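Putative sensory box/GGDEF family protein (Vibrio parahaemolyticus, PDB 3LID) probably makes c-di-GMP from GTP through its GGDEF domain, the chain described here being its extracellular PDC-fold sensor domain. Local coordinates at residues 42-47 / 66-71; 51-56 / 91-96; 79-84 / 109-114. All coordinates share one frame; numbering follows the deposited sequence. Where two conformers were deposited one is given.

How the contacts relate
The three contacts run through one PDC module as layers. Contact 1 joins helices 9-45 and 59-76, contact 2 sets helix 48-55 against strand 91-98, and contact 3 ties strand 79-86 to the loop before helix 117-124. W69 of contact 1 is the common apolar element: its CZ3 lies 3.6 Å from V93 CG1 in contact 2, and its CE3 lies 3.4 Å from I82 CG2 on the strand segment of contact 3. On the other side of strands 79-86 and 91-98, E91 links contacts 2 and 3, OE2 pairing with R83 NH1 and OE1 with R111 NE, both at 2.7 Å. A phosphate ion is bound at contact 3, whose centre is about 11 Å from that of contact 2.

Contact 1. Residues 42-47 / 66-71; sequences DLLGHS and ENMWSS
Two helices that lie over the sheet of a PDC module meet here, the last turn of helix 9-45 approaching the middle of helix 59-76 through L44, M68 and W69. L44 and W69 are the closest backbone pair, 8.4 Å between CA atoms, and L44 bridges most of that gap. With its CG beside the backbone N (chi1 -71°), L44 directs one methyl, CD2, toward the pyrrole part of the indole, 3.8 Å from W69 NE1. The approach is oblique. M68 supplies a second apolar arm: in one of its two conformers CG is anti to the backbone N (chi1 -170°) and the chain then folds twice, which puts SD at the edge of the W69 ring, in its plane, and CE 4.1 Å from L44 CD2. The same CE also approaches S47. All these M68 contacts belong to that one conformer and are doubtful to that extent. No direct hydrogen bond passes between residues 42-47 and 66-71. A water in the indole plane accepts from W69 NE1 at 3.0 Å and lies near L44 O and S47 OG, although those two separations are suspiciously short. S47 has a firmer role as the N-cap of helix 48-55, its OG bonded to the backbone N of L50. Beneath the helices, L44 packs on L168 and L170, while W69 reaches I82, F84 and V93. Helical packing of this kind over one face of the sheet is a feature of the PDC fold, in which helices pack on a central antiparallel sheet.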
loop_
_atom_site.group_PDB
_atom_site.type_symbol
_atom_site.label_atom_id
_atom_site.label_comp_id
_atom_site.label_asym_id
_atom_site.label_seq_id
_atom_site.Cartn_x
_atom_site.Cartn_y
_atom_site.Cartn_z
ATOM N N ASP A 42 -5.300 1.378 -15.917
ATOM C CA ASP A 42 -5.591 1.851 -17.286
ATOM C C ASP A 42 -6.575 0.910 -18.007
ATOM O O ASP A 42 -7.523 1.377 -18.679
ATOM C CB ASP A 42 -4.293 1.976 -18.054
ATOM C CG ASP A 42 -4.523 2.306 -19.552
ATOM O OD1 ASP A 42 -4.916 3.436 -19.829
ATOM O OD2 ASP A 42 -4.333 1.417 -20.412
ATOM N N LEU A 43 -6.394 -0.422 -17.884
ATOM C CA LEU A 43 -7.306 -1.377 -18.550
ATOM C C LEU A 43 -8.682 -1.249 -17.918
ATOM O O LEU A 43 -9.691 -1.239 -18.656
ATOM C CB LEU A 43 -6.824 -2.812 -18.379
ATOM C CG LEU A 43 -5.637 -3.123 -19.355
ATOM C CD1 LEU A 43 -4.930 -4.363 -18.895
ATOM C CD2 LEU A 43 -6.197 -3.353 -20.769
ATOM N N LEU A 44 -8.773 -1.103 -16.576
ATOM C CA LEU A 44 -10.146 -1.039 -16.049
ATOM C C LEU A 44 -10.865 0.278 -16.464
ATOM O O LEU A 44 -12.071 0.304 -16.665
ATOM C CB LEU A 44 -10.096 -1.059 -14.522
ATOM C CG LEU A 44 -9.684 -2.462 -13.976
ATOM C CD1 LEU A 44 -9.357 -2.330 -12.467
ATOM C CD2 LEU A 44 -10.789 -3.452 -14.192
ATOM N N GLY A 45 -10.098 1.323 -16.613
ATOM C CA GLY A 45 -10.690 2.612 -16.901
ATOM C C GLY A 45 -11.126 2.661 -18.354
ATOM O O GLY A 45 -11.983 3.468 -18.693
ATOM N N HIS A 46 -10.564 1.826 -19.194
ATOM C CA HIS A 46 -10.900 1.797 -20.631
ATOM C C HIS A 46 -11.643 0.524 -21.044
ATOM O O HIS A 46 -11.585 0.100 -22.217
ATOM C CB HIS A 46 -9.629 2.053 -21.477
ATOM C CG HIS A 46 -9.129 3.459 -21.391
ATOM N ND1 HIS A 46 -8.125 3.866 -20.519
ATOM C CD2 HIS A 46 -9.548 4.581 -22.031
ATOM C CE1 HIS A 46 -7.944 5.170 -20.645
ATOM N NE2 HIS A 46 -8.778 5.618 -21.567
ATOM N N SER A 47 -12.388 -0.085 -20.143
ATOM C CA SER A 47 -12.878 -1.393 -20.407
ATOM C C SER A 47 -14.261 -1.302 -21.035
ATOM O O SER A 47 -15.060 -0.375 -20.786
ATOM C CB SER A 47 -12.925 -2.239 -19.145
ATOM O OG SER A 47 -14.056 -2.004 -18.411
ATOM N N GLU A 66 -19.870 -6.097 -12.519
ATOM C CA GLU A 66 -19.548 -6.595 -11.189
ATOM C C GLU A 66 -18.795 -7.947 -11.297
ATOM O O GLU A 66 -17.801 -8.176 -10.603
ATOM C CB GLU A 66 -20.794 -6.859 -10.412
ATOM C CG GLU A 66 -21.421 -5.516 -9.862
ATOM C CD GLU A 66 -22.785 -5.695 -9.188
ATOM O OE1 GLU A 66 -23.469 -6.716 -9.446
ATOM O OE2 GLU A 66 -23.105 -4.808 -8.373
ATOM N N ASN A 67 -19.266 -8.818 -12.179
ATOM C CA ASN A 67 -18.605 -10.127 -12.351
ATOM C C ASN A 67 -17.196 -9.944 -12.863
ATOM O O ASN A 67 -16.289 -10.677 -12.438
ATOM C CB ASN A 67 -19.448 -11.025 -13.293
ATOM C CG ASN A 67 -20.720 -11.488 -12.604
ATOM O OD1 ASN A 67 -20.832 -11.342 -11.418
ATOM N ND2 ASN A 67 -21.697 -11.982 -13.353
ATOM N N MET A 68 -17.000 -8.993 -13.795
ATOM C CA MET A 68 -15.681 -8.742 -14.315
ATOM C C MET A 68 -14.761 -8.216 -13.205
ATOM O O MET A 68 -13.605 -8.729 -13.011
ATOM C CB MET A 68 -15.779 -7.724 -15.460
ATOM C CG MET A 68 -14.520 -7.521 -16.281
ATOM S SD MET A 68 -13.386 -6.284 -15.672
ATOM C CE MET A 68 -14.159 -4.667 -16.178
ATOM N N TRP A 69 -15.226 -7.195 -12.472
ATOM C CA TRP A 69 -14.377 -6.640 -11.416
ATOM C C TRP A 69 -14.088 -7.687 -10.330
ATOM O O TRP A 69 -13.006 -7.666 -9.772
ATOM C CB TRP A 69 -15.062 -5.413 -10.816
ATOM C CG TRP A 69 -14.913 -4.239 -11.681
ATOM C CD1 TRP A 69 -14.363 -4.171 -12.948
ATOM C CD2 TRP A 69 -15.375 -2.907 -11.387
ATOM N NE1 TRP A 69 -14.412 -2.872 -13.409
ATOM C CE2 TRP A 69 -14.983 -2.087 -12.449
ATOM C CE3 TRP A 69 -16.001 -2.344 -10.283
ATOM C CZ2 TRP A 69 -15.278 -0.706 -12.491
ATOM C CZ3 TRP A 69 -16.265 -0.973 -10.273
ATOM C CH2 TRP A 69 -15.910 -0.178 -11.392
ATOM N N SER A 70 -15.044 -8.549 -9.986
ATOM C CA SER A 70 -14.805 -9.572 -9.008
ATOM C C SER A 70 -13.696 -10.488 -9.547
ATOM O O SER A 70 -12.834 -10.919 -8.731
ATOM C CB SER A 70 -16.085 -10.375 -8.778
ATOM O OG SER A 70 -17.077 -9.541 -8.154
ATOM N N SER A 71 -13.774 -10.863 -10.832
ATOM C CA SER A 71 -12.704 -11.707 -11.432
ATOM C C SER A 71 -11.361 -11.035 -11.374
ATOM O O SER A 71 -10.323 -11.690 -11.125
ATOM C CB SER A 71 -13.075 -12.059 -12.893
ATOM O OG SER A 71 -14.251 -12.885 -12.907
HETATM O O HOH W 1 -13.541 -1.606 -15.979
#

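Contact 2. Residues 51-56 / 91-96; sequences YDYLRE and EKVRIK. With EDO (1,2-ethanediol), chain I.
This is an apolar helix-to-strand contact in which Y53, on short helix 48-55, reaches the beginning of strand 91-98 beside its beta bulge at K92 and V93. The backbones stay well apart, 10.1 Å between the CA atoms of Y53 and V93, and the tyrosine covers the distance. CG of Y53 is anti to the backbone N (chi1 167°), which extends the ring toward the strand, and the valine approaches from the opposite direction. One branch of V93 does the touching: CG2 lies 3.7 Å from Y53 CE2 and is equally close to CZ and OH. The methyl meets the ring obliquely. The other branch, CG1, is directed to W69, so the valine is shared between two aromatic side chains. K92 contributes aliphatic carbon alone, its CB being 3.7 Å from Y53 OH, after which the chain bends and carries the ammonium away. K92 and V93 both face F84, and this classic bulge is consistent with two consecutive residues both facing the tyrosine. L65 of helix 59-76 also packs on Y53. On the helix itself, the R55 guanidinium uses two N-H groups on one oxygen of an ethanediol, probably from the crystallisation liquor, with NE 2.6 Å and NH2 2.9 Å from EDO O1, while EDO O2 donates to L54 O. R55 NH1 also donates to Y51 OH at 3.0 Å, and R55 CG lies over one face of the Y51 ring. With no hydrogen bond between residues 51-56 and 91-96, their attachment rests on van der Waals packing of a phenol against a valine methyl and a lysine CB.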
loop_
_atom_site.group_PDB
_atom_site.type_symbol
_atom_site.label_atom_id
_atom_site.label_comp_id
_atom_site.label_asym_id
_atom_site.label_seq_id
_atom_site.Cartn_x
_atom_site.Cartn_y
_atom_site.Cartn_z
ATOM N N TYR A 51 -17.722 0.715 -19.954
ATOM C CA TYR A 51 -18.322 1.588 -20.974
ATOM C C TYR A 51 -19.783 1.187 -21.183
ATOM O O TYR A 51 -20.686 2.041 -21.138
ATOM C CB TYR A 51 -17.552 1.406 -22.230
ATOM C CG TYR A 51 -18.211 2.144 -23.339
ATOM C CD1 TYR A 51 -18.085 3.506 -23.448
ATOM C CD2 TYR A 51 -19.007 1.450 -24.278
ATOM C CE1 TYR A 51 -18.715 4.196 -24.513
ATOM C CE2 TYR A 51 -19.638 2.114 -25.331
ATOM C CZ TYR A 51 -19.479 3.481 -25.438
ATOM O OH TYR A 51 -20.131 4.149 -26.461
ATOM N N ASP A 52 -20.013 -0.108 -21.333
ATOM C CA ASP A 52 -21.418 -0.565 -21.539
ATOM C C ASP A 52 -22.351 -0.180 -20.416
ATOM O O ASP A 52 -23.529 0.270 -20.668
ATOM C CB ASP A 52 -21.510 -2.078 -21.773
ATOM C CG ASP A 52 -20.812 -2.522 -23.070
ATOM O OD1 ASP A 52 -20.541 -1.701 -23.997
ATOM O OD2 ASP A 52 -20.530 -3.734 -23.174
ATOM N N TYR A 53 -21.901 -0.373 -19.180
ATOM C CA TYR A 53 -22.658 -0.019 -18.037
ATOM C C TYR A 53 -22.928 1.522 -18.014
ATOM O O TYR A 53 -24.049 1.932 -17.684
ATOM C CB TYR A 53 -21.918 -0.476 -16.735
ATOM C CG TYR A 53 -22.465 0.119 -15.475
ATOM C CD1 TYR A 53 -23.719 -0.307 -14.959
ATOM C CD2 TYR A 53 -21.780 1.177 -14.838
ATOM C CE1 TYR A 53 -24.246 0.306 -13.754
ATOM C CE2 TYR A 53 -22.259 1.765 -13.686
ATOM C CZ TYR A 53 -23.497 1.346 -13.154
ATOM O OH TYR A 53 -23.936 1.946 -11.981
ATOM N N LEU A 54 -21.910 2.330 -18.229
ATOM C CA LEU A 54 -22.124 3.770 -18.115
ATOM C C LEU A 54 -23.104 4.241 -19.237
ATOM O O LEU A 54 -23.864 5.198 -19.052
ATOM C CB LEU A 54 -20.807 4.532 -18.230
ATOM C CG LEU A 54 -19.855 4.169 -17.036
ATOM C CD1 LEU A 54 -18.613 4.951 -17.312
ATOM C CD2 LEU A 54 -20.533 4.565 -15.706
ATOM N N ARG A 55 -23.032 3.630 -20.382
ATOM C CA ARG A 55 -24.008 3.981 -21.466
ATOM C C ARG A 55 -25.419 3.530 -21.120
ATOM O O ARG A 55 -26.393 4.258 -21.386
ATOM C CB ARG A 55 -23.666 3.336 -22.803
ATOM C CG ARG A 55 -22.315 3.635 -23.378
ATOM C CD ARG A 55 -22.008 5.079 -23.444
ATOM N NE ARG A 55 -23.126 5.900 -23.944
ATOM C CZ ARG A 55 -23.529 5.947 -25.218
ATOM N NH1 ARG A 55 -22.934 5.211 -26.139
ATOM N NH2 ARG A 55 -24.520 6.748 -25.562
ATOM N N GLU A 56 -25.529 2.340 -20.572
ATOM C CA GLU A 56 -26.826 1.773 -20.298
ATOM C C GLU A 56 -26.765 1.088 -18.945
ATOM O O GLU A 56 -26.495 -0.149 -18.899
ATOM C CB GLU A 56 -27.235 0.852 -21.438
ATOM C CG GLU A 56 -28.665 0.338 -21.278
ATOM C CD GLU A 56 -29.063 -0.597 -22.437
ATOM O OE1 GLU A 56 -28.545 -0.359 -23.575
ATOM O OE2 GLU A 56 -29.828 -1.558 -22.182
ATOM N N GLU A 91 -21.213 6.121 -4.229
ATOM C CA GLU A 91 -20.804 4.813 -4.785
ATOM C C GLU A 91 -21.960 4.218 -5.594
ATOM O O GLU A 91 -23.111 4.160 -5.086
ATOM C CB GLU A 91 -20.496 3.869 -3.650
ATOM C CG GLU A 91 -19.229 4.344 -2.813
ATOM C CD GLU A 91 -19.017 3.532 -1.574
ATOM O OE1 GLU A 91 -20.034 3.119 -0.949
ATOM O OE2 GLU A 91 -17.787 3.291 -1.204
ATOM N N LYS A 92 -21.667 3.761 -6.791
ATOM C CA LYS A 92 -22.704 3.160 -7.673
ATOM C C LYS A 92 -22.342 1.673 -7.891
ATOM O O LYS A 92 -23.261 0.799 -8.036
ATOM C CB LYS A 92 -22.729 3.830 -9.020
ATOM C CG LYS A 92 -23.048 5.361 -8.959
ATOM C CD LYS A 92 -24.424 5.598 -8.438
ATOM C CE LYS A 92 -25.391 4.847 -9.305
ATOM N NZ LYS A 92 -26.693 5.484 -9.167
ATOM N N VAL A 93 -21.028 1.374 -7.905
ATOM C CA VAL A 93 -20.588 -0.017 -8.146
ATOM C C VAL A 93 -19.514 -0.249 -7.118
ATOM O O VAL A 93 -18.615 0.590 -6.971
ATOM C CB VAL A 93 -19.958 -0.255 -9.514
ATOM C CG1 VAL A 93 -19.723 -1.761 -9.676
ATOM C CG2 VAL A 93 -20.949 0.188 -10.660
ATOM N N ARG A 94 -19.649 -1.320 -6.339
ATOM C CA ARG A 94 -18.646 -1.528 -5.289
ATOM C C ARG A 94 -18.352 -3.031 -5.151
ATOM O O ARG A 94 -19.221 -3.805 -4.701
ATOM C CB ARG A 94 -19.237 -1.022 -3.962
ATOM C CG ARG A 94 -18.311 -1.235 -2.769
ATOM C CD ARG A 94 -18.789 -0.420 -1.559
ATOM N NE ARG A 94 -17.840 -0.581 -0.468
ATOM C CZ ARG A 94 -18.166 -0.799 0.817
ATOM N NH1 ARG A 94 -19.444 -0.882 1.244
ATOM N NH2 ARG A 94 -17.160 -0.957 1.705
ATOM N N ILE A 95 -17.149 -3.416 -5.569
ATOM C CA ILE A 95 -16.730 -4.824 -5.395
ATOM C C ILE A 95 -15.769 -4.774 -4.245
ATOM O O ILE A 95 -14.899 -3.918 -4.204
ATOM C CB ILE A 95 -16.045 -5.299 -6.701
ATOM C CG1 ILE A 95 -17.094 -5.490 -7.856
ATOM C CG2 ILE A 95 -15.145 -6.524 -6.489
ATOM C CD1 ILE A 95 -18.331 -6.057 -7.547
ATOM N N LYS A 96 -15.917 -5.744 -3.351
ATOM C CA LYS A 96 -15.006 -5.878 -2.176
ATOM C C LYS A 96 -14.321 -7.226 -2.322
ATOM O O LYS A 96 -14.937 -8.192 -2.807
ATOM C CB LYS A 96 -15.761 -5.834 -0.829
ATOM C CG LYS A 96 -16.486 -4.478 -0.694
ATOM C CD LYS A 96 -17.293 -4.515 0.534
ATOM C CE LYS A 96 -16.280 -4.409 1.762
ATOM N NZ LYS A 96 -17.011 -4.150 3.084
HETATM C C1 EDO I . -25.092 8.412 -21.836
HETATM O O1 EDO I . -24.317 8.025 -23.001
HETATM C C2 EDO I . -24.210 8.413 -20.581
HETATM O O2 EDO I . -23.045 7.574 -20.872
#

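Contact 3. Residues 79-84 / 109-114; sequences YKQIRF and ILRDKS. With PO4 (phosphate ion), chain C.
R83 and K113 meet through a shared phosphate ion, to which both donate hydrogen bonds. R83 presents the paired ends of its guanidinium to two phosphate oxygens: NH1 reaches O2 at 3.0 Å, nearly straight at 160°, and NH2 reaches O3 at 2.8 Å with a more bent 141°. O2 lies in the guanidinium plane. K113 NZ donates to the same O2 at 2.7 Å, and that oxygen therefore couples strand 79-86 to the loop. Packing is the second kind. The K113 chain bends at chi2 (-79°) and runs straight beyond it, which lays CE at the edge of the R83 guanidinium, 3.8 Å from NH1. Cationic groups gathered round the anion form the third. R111 NH2 stands 4.0 Å from R83 NH1, the two groups meeting obliquely, while K113 NZ sits 3.2 Å above one face of the R111 guanidinium, toward its rim. Negative residues accompany them: E91 takes salt bridges from both R83 and R111, and D140 pairs with R111 NH1. A fourth kind shapes the loop locally, D112 OD1 accepting from S114 N at 2.9 Å in an Asx turn and also from S114 OG. R116, Y118, R153, N171 and the backbone N of R139 also bond the phosphate. The ion probably came from the crystallisation liquor, yet so dense a set of donors, with carboxylates fixing two of the arginines, suggests a pocket suited to an anion, consistent with the ligand sites of PDC sensor domains.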
loop_
_atom_site.group_PDB
_atom_site.type_symbol
_atom_site.label_atom_id
_atom_site.label_comp_id
_atom_site.label_asym_id
_atom_site.label_seq_id
_atom_site.Cartn_x
_atom_site.Cartn_y
_atom_site.Cartn_z
ATOM N N TYR A 79 -6.154 -5.507 -4.642
ATOM C CA TYR A 79 -7.272 -4.511 -4.469
ATOM C C TYR A 79 -8.274 -4.974 -3.437
ATOM O O TYR A 79 -8.836 -6.056 -3.579
ATOM C CB TYR A 79 -7.997 -4.234 -5.791
ATOM C CG TYR A 79 -7.060 -3.791 -6.861
ATOM C CD1 TYR A 79 -6.538 -2.509 -6.853
ATOM C CD2 TYR A 79 -6.628 -4.696 -7.875
ATOM C CE1 TYR A 79 -5.643 -2.081 -7.828
ATOM C CE2 TYR A 79 -5.744 -4.259 -8.859
ATOM C CZ TYR A 79 -5.212 -2.983 -8.789
ATOM O OH TYR A 79 -4.323 -2.555 -9.751
ATOM N N LYS A 80 -8.430 -4.188 -2.372
ATOM C CA LYS A 80 -9.398 -4.478 -1.342
ATOM C C LYS A 80 -10.829 -4.028 -1.803
ATOM O O LYS A 80 -11.813 -4.635 -1.441
ATOM C CB LYS A 80 -8.956 -3.777 -0.069
ATOM C CG LYS A 80 -9.846 -4.196 1.091
ATOM C CD LYS A 80 -9.063 -4.120 2.396
ATOM C CE LYS A 80 -9.880 -4.653 3.539
ATOM N NZ LYS A 80 -11.005 -3.712 3.814
ATOM N N GLN A 81 -10.887 -3.029 -2.658
ATOM C CA GLN A 81 -12.152 -2.622 -3.259
ATOM C C GLN A 81 -11.894 -2.091 -4.613
ATOM O O GLN A 81 -10.837 -1.575 -4.871
ATOM C CB GLN A 81 -12.766 -1.389 -2.477
ATOM C CG GLN A 81 -13.059 -1.723 -1.020
ATOM C CD GLN A 81 -13.694 -0.511 -0.335
ATOM O OE1 GLN A 81 -13.031 0.262 0.404
ATOM N NE2 GLN A 81 -14.962 -0.306 -0.637
ATOM N N ILE A 82 -12.912 -2.182 -5.488
ATOM C CA ILE A 82 -12.882 -1.600 -6.808
ATOM C C ILE A 82 -14.281 -0.976 -6.946
ATOM O O ILE A 82 -15.281 -1.685 -6.764
ATOM C CB ILE A 82 -12.704 -2.646 -7.909
ATOM C CG1 ILE A 82 -11.320 -3.340 -7.679
ATOM C CG2 ILE A 82 -12.746 -1.947 -9.334
ATOM C CD1 ILE A 82 -11.129 -4.506 -8.697
ATOM N N ARG A 83 -14.317 0.340 -7.167
ATOM C CA ARG A 83 -15.585 1.052 -7.137
ATOM C C ARG A 83 -15.722 2.008 -8.286
ATOM O O ARG A 83 -14.762 2.530 -8.867
ATOM C CB ARG A 83 -15.617 1.921 -5.909
ATOM C CG ARG A 83 -15.815 1.070 -4.612
ATOM C CD ARG A 83 -15.838 1.965 -3.331
ATOM N NE ARG A 83 -14.462 2.490 -3.121
ATOM C CZ ARG A 83 -14.151 3.316 -2.111
ATOM N NH1 ARG A 83 -15.116 3.737 -1.239
ATOM N NH2 ARG A 83 -12.877 3.695 -1.926
ATOM N N PHE A 84 -16.988 2.305 -8.587
ATOM C CA PHE A 84 -17.277 3.425 -9.461
ATOM C C PHE A 84 -18.172 4.365 -8.626
ATOM O O PHE A 84 -19.160 3.924 -8.009
ATOM C CB PHE A 84 -18.064 2.994 -10.726
ATOM C CG PHE A 84 -18.249 4.131 -11.677
ATOM C CD1 PHE A 84 -17.182 4.561 -12.469
ATOM C CD2 PHE A 84 -19.456 4.874 -11.653
ATOM C CE1 PHE A 84 -17.307 5.642 -13.307
ATOM C CE2 PHE A 84 -19.607 6.043 -12.541
ATOM C CZ PHE A 84 -18.506 6.371 -13.364
ATOM N N ILE A 109 -24.017 -1.946 -0.028
ATOM C CA ILE A 109 -23.840 -0.923 1.022
ATOM C C ILE A 109 -23.099 0.225 0.278
ATOM O O ILE A 109 -21.869 0.132 0.089
ATOM C CB ILE A 109 -23.038 -1.404 2.230
ATOM C CG1 ILE A 109 -23.847 -2.529 2.962
ATOM C CG2 ILE A 109 -22.830 -0.252 3.226
ATOM C CD1 ILE A 109 -23.020 -3.276 3.959
ATOM N N LEU A 110 -23.872 1.196 -0.256
ATOM C CA LEU A 110 -23.350 2.216 -1.152
ATOM C C LEU A 110 -23.464 3.568 -0.447
ATOM O O LEU A 110 -24.548 3.931 0.024
ATOM C CB LEU A 110 -24.121 2.216 -2.446
ATOM C CG LEU A 110 -24.018 0.883 -3.167
ATOM C CD1 LEU A 110 -24.893 0.856 -4.413
ATOM C CD2 LEU A 110 -22.541 0.615 -3.605
ATOM N N ARG A 111 -22.375 4.305 -0.343
ATOM C CA ARG A 111 -22.368 5.519 0.494
ATOM C C ARG A 111 -21.981 6.743 -0.297
ATOM O O ARG A 111 -21.392 6.669 -1.388
ATOM C CB ARG A 111 -21.296 5.382 1.569
ATOM C CG ARG A 111 -21.634 4.372 2.672
ATOM C CD ARG A 111 -21.136 2.941 2.363
ATOM N NE ARG A 111 -19.801 2.747 1.734
ATOM C CZ ARG A 111 -18.644 2.480 2.355
ATOM N NH1 ARG A 111 -18.548 2.376 3.698
ATOM N NH2 ARG A 111 -17.573 2.317 1.625
ATOM N N ASP A 112 -22.361 7.895 0.269
ATOM C CA ASP A 112 -21.920 9.169 -0.314
ATOM C C ASP A 112 -20.533 9.521 0.245
ATOM O O ASP A 112 -20.391 9.794 1.444
ATOM C CB ASP A 112 -22.943 10.225 0.185
ATOM C CG ASP A 112 -22.582 11.608 -0.205
ATOM O OD1 ASP A 112 -21.523 11.875 -0.822
ATOM O OD2 ASP A 112 -23.446 12.449 0.081
ATOM N N LYS A 113 -19.502 9.517 -0.632
ATOM C CA LYS A 113 -18.112 9.743 -0.239
ATOM C C LYS A 113 -17.675 11.155 -0.538
ATOM O O LYS A 113 -16.479 11.483 -0.539
ATOM C CB LYS A 113 -17.208 8.784 -0.989
ATOM C CG LYS A 113 -17.438 7.378 -0.533
ATOM C CD LYS A 113 -16.719 7.085 0.818
ATOM C CE LYS A 113 -17.145 5.726 1.345
ATOM N NZ LYS A 113 -16.283 5.301 2.555
ATOM N N SER A 114 -18.668 12.016 -0.836
ATOM C CA SER A 114 -18.290 13.350 -1.276
ATOM C C SER A 114 -17.529 14.213 -0.267
ATOM O O SER A 114 -16.847 15.192 -0.714
ATOM C CB SER A 114 -19.505 14.093 -1.821
ATOM O OG SER A 114 -20.400 14.335 -0.739
HETATM P P PO4 C . -12.662 4.345 1.631
HETATM O O1 PO4 C . -13.186 2.928 1.927
HETATM O O2 PO4 C . -13.922 5.104 1.192
HETATM O O3 PO4 C . -11.667 4.362 0.506
HETATM O O4 PO4 C . -12.082 4.975 2.893
#